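Flavin adenine dinucleotide synthase (Saccharomyces cerevisiae, PDB 2WSI) catalyses the adenylation of flavin mononucleotide by ATP, yielding the coenzyme flavin adenine dinucleotide and diphosphate. Local coordinates at residues A244-W249 and Y292-T297. Residues are numbered along the deposited sequence; the frame is centred on the assembly and turned at random.
Sequences ALHFEW and YLVDDT
Leu-245 lies against the phenol ring of Tyr-292 in a CH-pi contact. With CG anti to the backbone N (chi1 180°) and CD1 turned by a chi2 of 61°, the leucine branch sets its CD1 methyl over one face, 4.3 Å from the ring centroid and 18° off the normal, displaced toward the rim where CZ and CE2 are its nearest atoms. Leu-245 CB also meets the ring, 3.9 Å from Tyr-292 CE1. CB and CD2 of Leu-245 reach the hydroxyl end as well, CB lying 4.0 Å from Tyr-292 OH. Toward the root of the tyrosine ring, the carbonyl O of Ala-244 is 3.9 Å from Tyr-292 CD1. An alanine in place of Tyr-292 would probably leave Leu-245 CD1 without its aromatic face and open a gap beside the 244-245 backbone.

The remaining contacts are van der Waals and centre on Val-294. Its CG1 packs against the far end of Phe-247, 3.6 Å from CZ and 3.7 Å from CE2, the two side chains running past each other in opposite directions. Both valine methyls come up to His-246 CD2, CG2 at 3.8 Å, and these side chains cross at about a right angle. His-246 in turn places its CB over the centre of the Phe-247 ring, 4.2 Å above the plane.

Phe-247 is the buried member of the group and also meets Trp-203 and Leu-207 of helix 199-209, while Val-294 touches Thr-200 of that helix. As Phe-247 is the N-cap residue of helix 248-252, the contact joins the start of this short helix to the loop following helix 274-279, a small surface packing contact beside helix 199-209 and away from the FAD site.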
# COMPACT_ATOMS: atom_id res chain seq x y z
N ALA A 244 8.95 22.03 -2.12
CA ALA A 244 10.08 21.59 -1.31
C ALA A 244 10.01 20.08 -1.08
O ALA A 244 8.93 19.50 -1.07
CB ALA A 244 10.07 22.32 0.02
N LEU A 245 11.15 19.44 -0.88
CA LEU A 245 11.16 18.05 -0.45
C LEU A 245 11.04 18.00 1.06
O LEU A 245 11.80 18.65 1.78
CB LEU A 245 12.44 17.35 -0.89
CG LEU A 245 12.59 15.87 -0.51
CD1 LEU A 245 11.46 15.02 -1.13
CD2 LEU A 245 13.93 15.37 -0.96
N HIS A 246 10.06 17.24 1.54
CA HIS A 246 9.83 17.16 2.98
C HIS A 246 10.34 15.88 3.61
O HIS A 246 10.20 15.70 4.82
CB HIS A 246 8.34 17.27 3.29
CG HIS A 246 7.77 18.61 2.98
ND1 HIS A 246 8.05 19.72 3.74
CD2 HIS A 246 6.96 19.02 1.98
CE1 HIS A 246 7.43 20.76 3.22
NE2 HIS A 246 6.75 20.37 2.16
N PHE A 247 10.90 15.00 2.79
CA PHE A 247 11.26 13.65 3.26
C PHE A 247 12.73 13.35 3.08
O PHE A 247 13.16 12.20 3.06
CB PHE A 247 10.41 12.59 2.52
CG PHE A 247 8.94 12.88 2.58
CD1 PHE A 247 8.25 12.72 3.76
CD2 PHE A 247 8.27 13.39 1.46
CE1 PHE A 247 6.89 13.03 3.83
CE2 PHE A 247 6.90 13.69 1.51
CZ PHE A 247 6.21 13.51 2.72
N GLU A 248 13.53 14.41 3.00
CA GLU A 248 14.96 14.22 2.81
C GLU A 248 15.60 13.30 3.89
O GLU A 248 16.43 12.46 3.57
CB GLU A 248 15.66 15.59 2.76
CG GLU A 248 17.17 15.54 2.76
CD GLU A 248 17.75 15.10 1.43
OE1 GLU A 248 16.99 14.59 0.57
OE2 GLU A 248 18.98 15.25 1.24
N TRP A 249 15.23 13.46 5.17
CA TRP A 249 15.84 12.66 6.25
C TRP A 249 15.52 11.18 6.06
O TRP A 249 16.40 10.31 6.15
CB TRP A 249 15.36 13.12 7.64
CG TRP A 249 16.09 12.43 8.77
CD1 TRP A 249 17.13 12.93 9.50
CD2 TRP A 249 15.84 11.10 9.28
NE1 TRP A 249 17.54 11.99 10.43
CE2 TRP A 249 16.77 10.87 10.32
CE3 TRP A 249 14.92 10.09 8.95
CZ2 TRP A 249 16.80 9.67 11.04
CZ3 TRP A 249 14.95 8.90 9.67
CH2 TRP A 249 15.89 8.70 10.71
N TYR A 292 6.84 14.67 -3.84
CA TYR A 292 6.88 16.13 -3.71
C TYR A 292 5.50 16.72 -3.47
O TYR A 292 5.36 17.93 -3.26
CB TYR A 292 7.50 16.79 -4.96
CG TYR A 292 9.00 16.76 -4.94
CD1 TYR A 292 9.74 17.87 -4.53
CD2 TYR A 292 9.69 15.61 -5.28
CE1 TYR A 292 11.13 17.83 -4.49
CE2 TYR A 292 11.08 15.56 -5.24
CZ TYR A 292 11.79 16.66 -4.85
OH TYR A 292 13.15 16.58 -4.80
N LEU A 293 4.46 15.88 -3.52
CA LEU A 293 3.14 16.35 -3.11
C LEU A 293 2.81 15.91 -1.67
O LEU A 293 2.89 14.73 -1.33
CB LEU A 293 2.07 15.86 -4.06
CG LEU A 293 0.72 16.49 -3.73
CD1 LEU A 293 0.57 17.78 -4.54
CD2 LEU A 293 -0.44 15.56 -4.01
N VAL A 294 2.46 16.88 -0.82
CA VAL A 294 2.04 16.56 0.55
C VAL A 294 0.63 17.04 0.86
O VAL A 294 0.08 16.73 1.91
CB VAL A 294 2.98 17.10 1.64
CG1 VAL A 294 4.28 16.31 1.66
CG2 VAL A 294 3.24 18.62 1.49
N ASP A 295 0.05 17.80 -0.07
CA ASP A 295 -1.24 18.43 0.16
C ASP A 295 -2.30 17.41 -0.18
O ASP A 295 -2.53 17.11 -1.36
CB ASP A 295 -1.36 19.70 -0.69
CG ASP A 295 -2.71 20.36 -0.56
OD1 ASP A 295 -3.54 19.83 0.21
OD2 ASP A 295 -2.95 21.40 -1.23
N ASP A 296 -2.94 16.84 0.84
CA ASP A 296 -3.87 15.74 0.62
C ASP A 296 -5.00 16.15 -0.31
O ASP A 296 -5.60 15.31 -0.97
CB ASP A 296 -4.49 15.23 1.94
CG ASP A 296 -3.48 14.56 2.85
OD1 ASP A 296 -3.56 13.32 3.01
OD2 ASP A 296 -2.61 15.26 3.41
N THR A 297 -5.33 17.44 -0.32
CA THR A 297 -6.49 17.89 -1.09
C THR A 297 -6.21 17.68 -2.58
O THR A 297 -7.12 17.56 -3.39
CB THR A 297 -6.85 19.40 -0.86
OG1 THR A 297 -6.22 20.20 -1.86
CG2 THR A 297 -6.40 19.92 0.51